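Local coordinates for putative methylase (Clostridium difficile, PDB 3LDU), which probably methylates guanines of ribosomal RNA, pairing an RNA-binding THUMP region with a Rossmann-like methyltransferase domain that here holds GTP, at residues Leu64-Phe69 and Ile84-Tyr89; Pro144-Ile149 and Ser157-Gly162. One frame throughout, in Å; residues are numbered along the deposited sequence.

Interaction 1. Residues Leu64-Phe69 and Ile84-Tyr89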
loop_
_atom_site.group_PDB
_atom_site.type_symbol
_atom_site.label_atom_id
_atom_site.label_comp_id
_atom_site.label_asym_id
_atom_site.label_seq_id
_atom_site.Cartn_x
_atom_site.Cartn_y
_atom_site.Cartn_z
ATOM N N LEU A 64 -4.064 2.972 14.962
ATOM C CA LEU A 64 -3.627 2.949 16.347
ATOM C C LEU A 64 -4.504 1.939 17.100
ATOM O O LEU A 64 -5.714 2.118 17.196
ATOM C CB LEU A 64 -3.771 4.342 16.964
ATOM C CG LEU A 64 -3.522 4.405 18.479
ATOM C CD1 LEU A 64 -2.084 4.001 18.805
ATOM C CD2 LEU A 64 -3.816 5.796 19.002
ATOM N N LYS A 65 -3.898 0.868 17.606
ATOM C CA LYS A 65 -4.661 -0.170 18.288
ATOM C C LYS A 65 -5.058 0.311 19.678
ATOM O O LYS A 65 -4.209 0.786 20.440
ATOM C CB LYS A 65 -3.847 -1.439 18.420
ATOM C CG LYS A 65 -4.664 -2.643 18.848
ATOM C CD LYS A 65 -3.780 -3.873 18.933
ATOM C CE LYS A 65 -4.556 -5.083 19.420
ATOM N NZ LYS A 65 -3.707 -6.304 19.412
ATOM N N ILE A 66 -6.346 0.196 19.992
ATOM C CA ILE A 66 -6.860 0.609 21.310
ATOM C C ILE A 66 -7.096 -0.586 22.225
ATOM O O ILE A 66 -6.741 -0.570 23.413
ATOM C CB ILE A 66 -8.190 1.403 21.171
ATOM C CG1 ILE A 66 -8.001 2.602 20.244
ATOM C CG2 ILE A 66 -8.680 1.883 22.547
ATOM C CD1 ILE A 66 -6.936 3.574 20.715
ATOM N N ALA A 67 -7.714 -1.623 21.690
ATOM C CA ALA A 67 -8.123 -2.741 22.535
ATOM C C ALA A 67 -8.331 -3.995 21.712
ATOM O O ALA A 67 -8.635 -3.926 20.526
ATOM C CB ALA A 67 -9.400 -2.394 23.272
ATOM N N GLU A 68 -8.167 -5.143 22.359
ATOM C CA GLU A 68 -8.531 -6.415 21.754
ATOM C C GLU A 68 -9.147 -7.291 22.835
ATOM O O GLU A 68 -8.619 -7.388 23.942
ATOM C CB GLU A 68 -7.314 -7.090 21.109
ATOM C CG GLU A 68 -7.593 -8.488 20.586
ATOM C CD GLU A 68 -6.438 -9.053 19.773
ATOM O OE1 GLU A 68 -6.653 -10.047 19.044
ATOM O OE2 GLU A 68 -5.320 -8.500 19.858
ATOM N N PHE A 69 -10.289 -7.893 22.525
ATOM C CA PHE A 69 -10.994 -8.733 23.484
ATOM C C PHE A 69 -11.948 -9.650 22.745
ATOM O O PHE A 69 -12.275 -9.416 21.587
ATOM C CB PHE A 69 -11.776 -7.879 24.487
ATOM C CG PHE A 69 -12.677 -6.846 23.842
ATOM C CD1 PHE A 69 -13.914 -7.206 23.324
ATOM C CD2 PHE A 69 -12.289 -5.515 23.763
ATOM C CE1 PHE A 69 -14.749 -6.252 22.728
ATOM C CE2 PHE A 69 -13.115 -4.562 23.179
ATOM C CZ PHE A 69 -14.345 -4.931 22.660
ATOM N N ILE A 84 -13.376 0.565 28.331
ATOM C CA ILE A 84 -12.168 1.234 27.860
ATOM C C ILE A 84 -12.237 2.697 28.285
ATOM O O ILE A 84 -13.316 3.287 28.285
ATOM C CB ILE A 84 -12.065 1.146 26.330
ATOM C CG1 ILE A 84 -11.919 -0.314 25.903
ATOM C CG2 ILE A 84 -10.906 2.004 25.799
ATOM C CD1 ILE A 84 -12.116 -0.519 24.421
ATOM N N ASN A 85 -11.101 3.279 28.669
ATOM C CA ASN A 85 -11.076 4.687 29.038
ATOM C C ASN A 85 -10.940 5.535 27.789
ATOM O O ASN A 85 -9.836 5.924 27.403
ATOM C CB ASN A 85 -9.940 4.997 30.016
ATOM C CG ASN A 85 -9.955 6.449 30.489
ATOM O OD1 ASN A 85 -8.975 6.945 31.047
ATOM N ND2 ASN A 85 -11.073 7.134 30.271
ATOM N N TRP A 86 -12.069 5.806 27.142
ATOM C CA TRP A 86 -12.035 6.489 25.859
ATOM C C TRP A 86 -11.543 7.934 25.922
ATOM O O TRP A 86 -10.995 8.439 24.944
ATOM C CB TRP A 86 -13.382 6.371 25.140
ATOM C CG TRP A 86 -13.532 5.022 24.515
ATOM C CD1 TRP A 86 -14.266 3.963 24.985
ATOM C CD2 TRP A 86 -12.887 4.565 23.320
ATOM N NE1 TRP A 86 -14.124 2.881 24.137
ATOM C CE2 TRP A 86 -13.281 3.229 23.116
ATOM C CE3 TRP A 86 -12.017 5.165 22.407
ATOM C CZ2 TRP A 86 -12.842 2.483 22.022
ATOM C CZ3 TRP A 86 -11.582 4.413 21.314
ATOM C CH2 TRP A 86 -11.990 3.090 21.142
ATOM N N SER A 87 -11.735 8.596 27.062
ATOM C CA SER A 87 -11.268 9.973 27.217
ATOM C C SER A 87 -9.748 10.103 27.064
ATOM O O SER A 87 -9.238 11.189 26.780
ATOM C CB SER A 87 -11.704 10.543 28.571
ATOM O OG SER A 87 -11.089 9.835 29.632
ATOM N N ARG A 88 -9.025 9.002 27.262
ATOM C CA ARG A 88 -7.574 8.995 27.063
ATOM C C ARG A 88 -7.207 9.191 25.591
ATOM O O ARG A 88 -6.132 9.698 25.271
ATOM C CB ARG A 88 -6.959 7.679 27.556
ATOM C CG ARG A 88 -6.698 7.607 29.052
ATOM C CD ARG A 88 -5.993 6.301 29.411
ATOM N NE ARG A 88 -4.934 5.980 28.454
ATOM C CZ ARG A 88 -4.244 4.843 28.451
ATOM N NH1 ARG A 88 -4.496 3.904 29.354
ATOM N NH2 ARG A 88 -3.301 4.642 27.539
ATOM N N TYR A 89 -8.113 8.797 24.703
ATOM C CA TYR A 89 -7.833 8.767 23.273
ATOM C C TYR A 89 -8.650 9.757 22.463
ATOM O O TYR A 89 -8.193 10.237 21.426
ATOM C CB TYR A 89 -8.101 7.367 22.741
ATOM C CG TYR A 89 -7.341 6.318 23.498
ATOM C CD1 TYR A 89 -5.962 6.222 23.384
ATOM C CD2 TYR A 89 -7.996 5.436 24.333
ATOM C CE1 TYR A 89 -5.262 5.268 24.076
ATOM C CE2 TYR A 89 -7.306 4.478 25.029
ATOM C CZ TYR A 89 -5.940 4.394 24.895
ATOM O OH TYR A 89 -5.253 3.430 25.594
#
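Residues Leu64-Phe69 run as an extended strand, while Ile84-Tyr89 form an irregular turn whose backbone stays well back, Ala67 CA and Ile84 CA being 7.8 Å apart. The strand is not regular: Ile66 and Ala67 both sit opposite Ile156 of the neighbouring strand, a classic beta bulge, and both send their side chains toward the turn. Side chains alone bridge the gap. Ile66 carries most of it. With CG1 beside the backbone N (chi1 -56°), Ile66 CD1 lies over the middle of the Tyr89 ring, 3.9 Å from its centroid and 13° off the normal, a CH-pi contact. The ring's opposite face rests on Arg88 CB. Ile66 CG2 fits between the aromatics, 3.8 Å from Trp86 CH2 and 3.8 Å from Tyr89 CE2, and also meets Ile84 CG2. A branched aliphatic suits this place because it can touch three groups at once. Beside it the small Ala67 admits Ile84, whose CD1 presses tightly on Ala67 CB at 3.5 Å and approaches the edge of the Phe69 ring. Trp86 NE1 is hydrogen-bonded to Thr81 O. The arrangement is an apolar contact of a bulged sheet strand with the THUMP-region loop that follows helix 74-82.

Interaction 2. Residues Pro144-Ile149 and Ser157-Gly162; sequences PIFVFI and SIDTTG
The hairpin of strands 145-150 and 153-159, part of the THUMP region, is joined here at the end away from its turn. Phe146 and Ser157 form an antiparallel hydrogen-bonded pair: Phe146 N donates to Ser157 O over 2.8 Å, almost straight at 175°, and Ser157 N returns a bond to Phe146 O. One step on, Ile145 and Ile158 make the non-hydrogen-bonded pair. Their side chains run side by side, Ile145 CD1 lying 3.9 Å from Ile158 CG1, an apolar patch suited to two beta-branched residues. Asp159 N then donates to Pro144 O at 2.9 Å, nearly along the C=O axis; proline, lacking an N-H, can still accept there. On the face bearing Phe146 and Ser157, Ser157 OG stands between its own N and carbonyl carbon (chi1 62°) and shares a water with Phe146 O. Phe146 CE1 comes 3.5 Å from Asp159 CB, the ring lying alongside the carboxylate with their planes 62° apart. Asp159 CG, anti to the backbone N, carries OD1 to Thr161 N (2.9 Å), an Asx turn, and OD2 to Gly162 N, whose backbone angles call for glycine. Arg61 forms a salt bridge to OD1, so this buried carboxylate, gripped by N-H groups and a cation, is probably ionised.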
loop_
_atom_site.group_PDB
_atom_site.type_symbol
_atom_site.label_atom_id
_atom_site.label_comp_id
_atom_site.label_asym_id
_atom_site.label_seq_id
_atom_site.Cartn_x
_atom_site.Cartn_y
_atom_site.Cartn_z
ATOM N N PRO A 144 -11.465 8.546 13.536
ATOM C CA PRO A 144 -12.350 7.533 12.958
ATOM C C PRO A 144 -12.096 6.189 13.616
ATOM O O PRO A 144 -10.956 5.736 13.664
ATOM C CB PRO A 144 -11.941 7.498 11.473
ATOM C CG PRO A 144 -11.103 8.771 11.260
ATOM C CD PRO A 144 -10.430 8.986 12.588
ATOM N N ILE A 145 -13.149 5.563 14.121
ATOM C CA ILE A 145 -13.004 4.315 14.856
ATOM C C ILE A 145 -13.233 3.132 13.917
ATOM O O ILE A 145 -14.214 3.106 13.168
ATOM C CB ILE A 145 -14.004 4.256 16.029
ATOM C CG1 ILE A 145 -13.919 5.536 16.882
ATOM C CG2 ILE A 145 -13.771 3.013 16.882
ATOM C CD1 ILE A 145 -12.573 5.758 17.586
ATOM N N PHE A 146 -12.316 2.169 13.953
ATOM C CA PHE A 146 -12.424 0.970 13.123
ATOM C C PHE A 146 -12.576 -0.257 14.020
ATOM O O PHE A 146 -11.854 -0.396 15.013
ATOM C CB PHE A 146 -11.172 0.817 12.256
ATOM C CG PHE A 146 -11.193 1.624 10.972
ATOM C CD1 PHE A 146 -11.416 3.002 10.983
ATOM C CD2 PHE A 146 -10.960 1.003 9.751
ATOM C CE1 PHE A 146 -11.415 3.731 9.793
ATOM C CE2 PHE A 146 -10.958 1.734 8.567
ATOM C CZ PHE A 146 -11.185 3.094 8.592
ATOM N N VAL A 147 -13.501 -1.154 13.672
ATOM C CA VAL A 147 -13.714 -2.371 14.454
ATOM C C VAL A 147 -13.504 -3.572 13.540
ATOM O O VAL A 147 -14.029 -3.597 12.425
ATOM C CB VAL A 147 -15.140 -2.442 15.038
ATOM C CG1 VAL A 147 -15.298 -3.666 15.939
ATOM C CG2 VAL A 147 -15.464 -1.177 15.818
ATOM N N PHE A 148 -12.724 -4.543 14.011
ATOM C CA PHE A 148 -12.405 -5.731 13.222
ATOM C C PHE A 148 -12.647 -6.950 14.106
ATOM O O PHE A 148 -12.076 -7.053 15.189
ATOM C CB PHE A 148 -10.937 -5.674 12.784
ATOM C CG PHE A 148 -10.479 -6.876 12.010
ATOM C CD1 PHE A 148 -10.732 -6.974 10.649
ATOM C CD2 PHE A 148 -9.768 -7.891 12.637
ATOM C CE1 PHE A 148 -10.306 -8.077 9.928
ATOM C CE2 PHE A 148 -9.334 -8.995 11.911
ATOM C CZ PHE A 148 -9.611 -9.087 10.564
ATOM N N ILE A 149 -13.517 -7.856 13.661
ATOM C CA ILE A 149 -13.812 -9.064 14.428
ATOM C C ILE A 149 -13.448 -10.302 13.616
ATOM O O ILE A 149 -13.880 -10.458 12.474
ATOM C CB ILE A 149 -15.290 -9.126 14.864
ATOM C CG1 ILE A 149 -15.743 -7.760 15.418
ATOM C CG2 ILE A 149 -15.489 -10.215 15.930
ATOM C CD1 ILE A 149 -17.187 -7.723 15.938
ATOM N N SER A 157 -9.606 0.019 16.834
ATOM C CA SER A 157 -8.487 0.893 16.572
ATOM C C SER A 157 -8.996 2.243 16.105
ATOM O O SER A 157 -10.187 2.406 15.825
ATOM C CB SER A 157 -7.589 0.283 15.487
ATOM O OG SER A 157 -8.315 0.146 14.278
ATOM N N ILE A 158 -8.088 3.210 16.032
ATOM C CA ILE A 158 -8.406 4.510 15.448
ATOM C C ILE A 158 -7.563 4.696 14.194
ATOM O O ILE A 158 -6.354 4.475 14.209
ATOM C CB ILE A 158 -8.126 5.673 16.430
ATOM C CG1 ILE A 158 -8.723 5.354 17.816
ATOM C CG2 ILE A 158 -8.652 6.997 15.865
ATOM C CD1 ILE A 158 -8.633 6.492 18.819
ATOM N N ASP A 159 -8.211 5.087 13.105
ATOM C CA ASP A 159 -7.514 5.356 11.849
ATOM C C ASP A 159 -6.666 6.623 11.978
ATOM O O ASP A 159 -7.197 7.681 12.326
ATOM C CB ASP A 159 -8.549 5.519 10.736
ATOM C CG ASP A 159 -7.925 5.919 9.410
ATOM O OD1 ASP A 159 -6.741 5.606 9.206
ATOM O OD2 ASP A 159 -8.624 6.537 8.580
ATOM N N THR A 160 -5.363 6.523 11.714
ATOM C CA THR A 160 -4.468 7.684 11.811
ATOM C C THR A 160 -4.227 8.310 10.443
ATOM O O THR A 160 -3.589 9.361 10.332
ATOM C CB THR A 160 -3.088 7.329 12.425
ATOM O OG1 THR A 160 -2.321 6.569 11.482
ATOM C CG2 THR A 160 -3.236 6.526 13.709
ATOM N N THR A 161 -4.752 7.657 9.406
ATOM C CA THR A 161 -4.399 7.980 8.016
ATOM C C THR A 161 -5.395 8.888 7.288
ATOM O O THR A 161 -5.029 9.950 6.800
ATOM C CB THR A 161 -4.215 6.677 7.223
ATOM O OG1 THR A 161 -3.195 5.898 7.853
ATOM C CG2 THR A 161 -3.825 6.991 5.781
ATOM N N GLY A 162 -6.659 8.484 7.238
ATOM C CA GLY A 162 -7.658 9.224 6.488
ATOM C C GLY A 162 -7.809 8.623 5.092
ATOM O O GLY A 162 -8.203 7.469 4.952
HETATM O O HOH W 1 -9.617 -2.331 14.164
#

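Both contacts reach one sheet, in which strands 63-70 and 153-159 are neighbours, and they meet directly: Leu64 N is probably hydrogen-bonded to Ile158 O at 2.8 Å, and Ile66 CG1 packs on Ile158 CG1 at 3.7 Å. Ile66 thus links the turn residues of interaction 1 to the isoleucine pair of interaction 2. Their chemistry follows their places. Interaction 2 is buried and lies between adjacent strands, where backbone bonds set the register and a polar residue ends the strand. Interaction 1, partly buried, sets a loop against the sheet, where shape fit among aliphatic and aromatic groups replaces backbone pairing. Neither lies near the GTP site.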